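Local atomic coordinates of putative carbohydrate metabolism domain-containing protein (Bacteroides vulgatus, PDB entry 3S30), a protein that is of unknown function but, as a putative glycoside hydrolase with a galactose-binding-like domain, probably takes part in carbohydrate binding or breakdown. Residues E217-K228 against T339-K350. Sequence-based numbering, arbitrary orientation.
Sequences EPIKLVGYYKYK and TLLIDDLELVCK. With NA (sodium ion), chain C.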
loop_
_atom_site.group_PDB
_atom_site.type_symbol
_atom_site.label_atom_id
_atom_site.label_comp_id
_atom_site.label_asym_id
_atom_site.label_seq_id
_atom_site.Cartn_x
_atom_site.Cartn_y
_atom_site.Cartn_z
ATOM N N GLU A 217 -18.542 -7.188 3.820
ATOM C CA GLU A 217 -17.704 -7.650 4.921
ATOM C C GLU A 217 -16.644 -8.584 4.334
ATOM O O GLU A 217 -16.960 -9.696 3.910
ATOM C CB GLU A 217 -18.537 -8.316 6.034
ATOM C CG GLU A 217 -20.033 -8.404 5.735
ATOM C CD GLU A 217 -20.884 -8.796 6.922
ATOM O OE1 GLU A 217 -20.404 -8.750 8.076
ATOM O OE2 GLU A 217 -22.057 -9.142 6.687
ATOM N N PRO A 218 -15.385 -8.112 4.259
ATOM C CA PRO A 218 -14.317 -8.931 3.681
ATOM C C PRO A 218 -13.901 -10.049 4.611
ATOM O O PRO A 218 -13.895 -9.862 5.827
ATOM C CB PRO A 218 -13.166 -7.940 3.504
ATOM C CG PRO A 218 -13.382 -6.914 4.547
ATOM C CD PRO A 218 -14.889 -6.789 4.690
ATOM N N ILE A 219 -13.564 -11.206 4.052
ATOM C CA ILE A 219 -13.107 -12.322 4.873
ATOM C C ILE A 219 -11.657 -12.686 4.598
ATOM O O ILE A 219 -10.936 -13.044 5.522
ATOM C CB ILE A 219 -14.046 -13.575 4.795
ATOM C CG1 ILE A 219 -14.387 -13.960 3.354
ATOM C CG2 ILE A 219 -15.332 -13.321 5.569
ATOM C CD1 ILE A 219 -15.366 -15.120 3.266
ATOM N N LYS A 220 -11.203 -12.589 3.354
ATOM C CA LYS A 220 -9.790 -12.850 3.087
ATOM C C LYS A 220 -9.205 -12.064 1.925
ATOM O O LYS A 220 -9.922 -11.647 0.992
ATOM C CB LYS A 220 -9.514 -14.357 2.954
ATOM C CG LYS A 220 -10.289 -15.072 1.886
ATOM C CD LYS A 220 -10.142 -16.593 1.995
ATOM C CE LYS A 220 -11.125 -17.185 3.013
ATOM N NZ LYS A 220 -10.958 -18.658 3.211
ATOM N N LEU A 221 -7.898 -11.830 2.032
ATOM C CA LEU A 221 -7.124 -11.170 0.993
ATOM C C LEU A 221 -6.212 -12.217 0.385
ATOM O O LEU A 221 -5.351 -12.771 1.073
ATOM C CB LEU A 221 -6.289 -10.007 1.581
ATOM C CG LEU A 221 -5.428 -9.208 0.580
ATOM C CD1 LEU A 221 -6.303 -8.404 -0.401
ATOM C CD2 LEU A 221 -4.443 -8.293 1.298
ATOM N N VAL A 222 -6.415 -12.511 -0.895
ATOM C CA VAL A 222 -5.620 -13.519 -1.565
ATOM C C VAL A 222 -4.908 -12.861 -2.738
ATOM O O VAL A 222 -5.420 -11.920 -3.321
ATOM C CB VAL A 222 -6.468 -14.757 -2.032
ATOM C CG1 VAL A 222 -7.304 -15.318 -0.877
ATOM C CG2 VAL A 222 -7.360 -14.410 -3.192
ATOM N N GLY A 223 -3.720 -13.367 -3.057
ATOM C CA GLY A 223 -2.936 -12.885 -4.183
ATOM C C GLY A 223 -1.649 -13.674 -4.300
ATOM O O GLY A 223 -1.471 -14.675 -3.618
ATOM N N TYR A 224 -0.755 -13.216 -5.167
ATOM C CA TYR A 224 0.523 -13.878 -5.415
ATOM C C TYR A 224 1.636 -12.847 -5.320
ATOM O O TYR A 224 1.434 -11.706 -5.716
ATOM C CB TYR A 224 0.537 -14.529 -6.803
ATOM C CG TYR A 224 -0.359 -15.739 -6.919
ATOM C CD1 TYR A 224 -1.736 -15.596 -7.073
ATOM C CD2 TYR A 224 0.168 -17.034 -6.874
ATOM C CE1 TYR A 224 -2.570 -16.699 -7.175
ATOM C CE2 TYR A 224 -0.653 -18.146 -6.969
ATOM C CZ TYR A 224 -2.021 -17.976 -7.124
ATOM O OH TYR A 224 -2.841 -19.073 -7.238
ATOM N N TYR A 225 2.797 -13.250 -4.795
ATOM C CA TYR A 225 3.956 -12.359 -4.709
ATOM C C TYR A 225 5.293 -13.017 -5.117
ATOM O O TYR A 225 5.416 -14.246 -5.206
ATOM C CB TYR A 225 4.078 -11.784 -3.285
ATOM C CG TYR A 225 4.824 -12.678 -2.320
ATOM C CD1 TYR A 225 4.165 -13.637 -1.578
ATOM C CD2 TYR A 225 6.203 -12.556 -2.153
ATOM C CE1 TYR A 225 4.854 -14.467 -0.696
ATOM C CE2 TYR A 225 6.893 -13.368 -1.281
ATOM C CZ TYR A 225 6.218 -14.323 -0.552
ATOM O OH TYR A 225 6.914 -15.139 0.310
ATOM N N LYS A 226 6.268 -12.154 -5.390
ATOM C CA LYS A 226 7.682 -12.492 -5.429
ATOM C C LYS A 226 8.376 -11.397 -4.623
ATOM O O LYS A 226 7.926 -10.246 -4.626
ATOM C CB LYS A 226 8.232 -12.480 -6.864
ATOM C CG LYS A 226 7.648 -13.508 -7.838
ATOM C CD LYS A 226 8.380 -13.428 -9.170
ATOM C CE LYS A 226 7.882 -14.454 -10.172
ATOM N NZ LYS A 226 8.511 -14.328 -11.531
ATOM N N TYR A 227 9.456 -11.743 -3.927
ATOM C CA TYR A 227 10.178 -10.774 -3.111
ATOM C C TYR A 227 11.648 -11.077 -3.072
ATOM O O TYR A 227 12.061 -12.235 -2.930
ATOM C CB TYR A 227 9.663 -10.750 -1.672
ATOM C CG TYR A 227 10.269 -9.633 -0.814
ATOM C CD1 TYR A 227 10.041 -8.292 -1.112
ATOM C CD2 TYR A 227 11.065 -9.925 0.276
ATOM C CE1 TYR A 227 10.596 -7.282 -0.343
ATOM C CE2 TYR A 227 11.608 -8.925 1.061
ATOM C CZ TYR A 227 11.365 -7.607 0.757
ATOM O OH TYR A 227 11.913 -6.626 1.547
ATOM N N LYS A 228 12.428 -10.016 -3.200
ATOM C CA LYS A 228 13.871 -10.066 -3.086
ATOM C C LYS A 228 14.269 -8.800 -2.297
ATOM O O LYS A 228 13.961 -7.686 -2.709
ATOM C CB LYS A 228 14.473 -10.125 -4.495
ATOM C CG LYS A 228 15.966 -9.833 -4.634
ATOM C CD LYS A 228 16.832 -11.006 -4.254
ATOM C CE LYS A 228 18.240 -10.862 -4.833
ATOM N NZ LYS A 228 19.069 -12.068 -4.545
ATOM N N THR A 339 12.401 -5.473 -3.813
ATOM C CA THR A 339 11.421 -5.574 -4.873
ATOM C C THR A 339 10.314 -6.549 -4.487
ATOM O O THR A 339 10.569 -7.723 -4.261
ATOM C CB THR A 339 12.088 -5.974 -6.200
ATOM O OG1 THR A 339 13.140 -5.035 -6.482
ATOM C CG2 THR A 339 11.071 -5.947 -7.352
ATOM N N LEU A 340 9.092 -6.031 -4.357
ATOM C CA LEU A 340 7.910 -6.861 -4.130
ATOM C C LEU A 340 7.073 -6.791 -5.393
ATOM O O LEU A 340 6.668 -5.700 -5.810
ATOM C CB LEU A 340 7.092 -6.362 -2.939
ATOM C CG LEU A 340 5.840 -7.157 -2.541
ATOM C CD1 LEU A 340 6.166 -8.571 -2.040
ATOM C CD2 LEU A 340 5.067 -6.388 -1.468
ATOM N N LEU A 341 6.850 -7.948 -6.013
ATOM C CA LEU A 341 5.941 -8.045 -7.139
ATOM C C LEU A 341 4.646 -8.651 -6.622
ATOM O O LEU A 341 4.662 -9.574 -5.841
ATOM C CB LEU A 341 6.550 -8.879 -8.289
ATOM C CG LEU A 341 7.897 -8.390 -8.868
ATOM C CD1 LEU A 341 8.376 -9.255 -10.022
ATOM C CD2 LEU A 341 7.844 -6.929 -9.316
ATOM N N ILE A 342 3.518 -8.095 -7.041
ATOM C CA ILE A 342 2.212 -8.620 -6.651
ATOM C C ILE A 342 1.350 -8.762 -7.882
ATOM O O ILE A 342 1.385 -7.922 -8.764
ATOM C CB ILE A 342 1.483 -7.692 -5.648
ATOM C CG1 ILE A 342 2.366 -7.405 -4.423
ATOM C CG2 ILE A 342 0.157 -8.339 -5.192
ATOM C CD1 ILE A 342 2.657 -8.673 -3.558
ATOM N N ASP A 343 0.564 -9.826 -7.932
ATOM C CA ASP A 343 -0.364 -10.030 -9.030
ATOM C C ASP A 343 -1.634 -10.734 -8.558
ATOM O O ASP A 343 -1.642 -11.382 -7.500
ATOM C CB ASP A 343 0.311 -10.876 -10.103
ATOM C CG ASP A 343 -0.193 -10.567 -11.491
ATOM O OD1 ASP A 343 -1.177 -9.805 -11.642
ATOM O OD2 ASP A 343 0.417 -11.074 -12.443
ATOM N N ASP A 344 -2.687 -10.615 -9.367
ATOM C CA ASP A 344 -3.962 -11.296 -9.146
ATOM C C ASP A 344 -4.406 -11.256 -7.681
ATOM O O ASP A 344 -4.584 -12.288 -7.032
ATOM C CB ASP A 344 -3.897 -12.731 -9.670
ATOM C CG ASP A 344 -3.660 -12.788 -11.162
ATOM O OD1 ASP A 344 -4.312 -12.014 -11.891
ATOM O OD2 ASP A 344 -2.833 -13.611 -11.613
ATOM N N LEU A 345 -4.573 -10.038 -7.188
ATOM C CA LEU A 345 -5.021 -9.778 -5.830
ATOM C C LEU A 345 -6.546 -9.734 -5.797
ATOM O O LEU A 345 -7.177 -9.121 -6.661
ATOM C CB LEU A 345 -4.450 -8.438 -5.360
ATOM C CG LEU A 345 -4.764 -7.979 -3.945
ATOM C CD1 LEU A 345 -4.044 -8.858 -2.911
ATOM C CD2 LEU A 345 -4.369 -6.520 -3.821
ATOM N N GLU A 346 -7.140 -10.391 -4.808
ATOM C CA GLU A 346 -8.596 -10.362 -4.642
ATOM C C GLU A 346 -8.990 -10.191 -3.182
ATOM O O GLU A 346 -8.476 -10.879 -2.307
ATOM C CB GLU A 346 -9.248 -11.625 -5.207
ATOM C CG GLU A 346 -10.726 -11.729 -4.848
ATOM C CD GLU A 346 -11.474 -12.805 -5.604
ATOM O OE1 GLU A 346 -10.823 -13.675 -6.218
ATOM O OE2 GLU A 346 -12.723 -12.775 -5.569
ATOM N N LEU A 347 -9.906 -9.257 -2.942
ATOM C CA LEU A 347 -10.571 -9.113 -1.646
ATOM C C LEU A 347 -11.803 -10.027 -1.643
ATOM O O LEU A 347 -12.841 -9.681 -2.202
ATOM C CB LEU A 347 -10.956 -7.649 -1.428
ATOM C CG LEU A 347 -11.305 -7.154 -0.028
ATOM C CD1 LEU A 347 -10.137 -7.259 0.931
ATOM C CD2 LEU A 347 -11.774 -5.719 -0.109
ATOM N N VAL A 348 -11.674 -11.207 -1.043
ATOM C CA VAL A 348 -12.793 -12.160 -0.964
ATOM C C VAL A 348 -13.753 -11.772 0.159
ATOM O O VAL A 348 -13.369 -11.755 1.327
ATOM C CB VAL A 348 -12.300 -13.604 -0.712
ATOM C CG1 VAL A 348 -13.492 -14.571 -0.588
ATOM C CG2 VAL A 348 -11.322 -14.040 -1.819
ATOM N N CYS A 349 -15.000 -11.480 -0.195
ATOM C CA CYS A 349 -15.971 -10.949 0.764
ATOM C C CYS A 349 -17.092 -11.916 1.083
ATOM O O CYS A 349 -17.253 -12.947 0.425
ATOM C CB CYS A 349 -16.549 -9.633 0.248
ATOM S SG CYS A 349 -15.293 -8.360 0.081
ATOM N N LYS A 350 -17.865 -11.568 2.110
ATOM C CA LYS A 350 -19.005 -12.373 2.541
ATOM C C LYS A 350 -20.179 -12.189 1.578
ATOM O O LYS A 350 -20.236 -11.210 0.831
ATOM C CB LYS A 350 -19.417 -11.985 3.962
ATOM C CG LYS A 350 -20.350 -12.968 4.639
ATOM C CD LYS A 350 -20.876 -12.401 5.954
ATOM C CE LYS A 350 -21.763 -13.401 6.683
ATOM N NZ LYS A 350 -22.355 -12.828 7.932
HETATM NA NA NA C . -2.052 -8.832 -13.717
#
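Lys226 and Leu341 exchange paired backbone hydrogen bonds, N to O in both directions, and Lys228 with Thr339, Tyr224 with Asp343 and Val222 with Glu346 do likewise, which defines an antiparallel register. At Val348 the carbonyl O takes two donors in its plane, Ile219 N at 2.8 Å and Lys220 N at 3.1 Å, the signature of a classic beta bulge. A second bulge lies between Val222 and Tyr224, where the partner chain turns a corner at Asp344; here Gly223 CA approaches Asp344 O at 3.3 Å in a CA-H...O contact.

Apolar contacts line the face bearing Leu221, Tyr225 and Tyr227. Leu221 CD1 meets Leu345 CD1 at 3.4 Å, the two side chains crossing at a slant, while Ile342 CD1 presses on Tyr225 CB. With CG wedged between N and C (chi1 85°), the Tyr225 ring leads off and its hydroxyl hydrogen-bonds His286 O. On the other face, Lys220 CG runs alongside Val348 CB at 3.6 Å, and Lys220 NZ goes on to a salt bridge with Glu295.

Glu217 OE2 and Lys350 NZ form a long salt bridge (3.9 Å). Asp343 OD1 coordinates the sodium ion at 2.5 Å. The same oxygen accepts a bent hydrogen bond (134°) from Asp344 N, on the anti side and 35° out of the carboxylate plane; OD2 is hydrogen-bonded to Arg162 N. Flanked by strands 291-297 and 166-173, this bulged pair is consistent with a galactose-binding-like beta-sandwich, its corner delivering Asp343 to the sodium site completed by Asn105, Glu107 and Asn165.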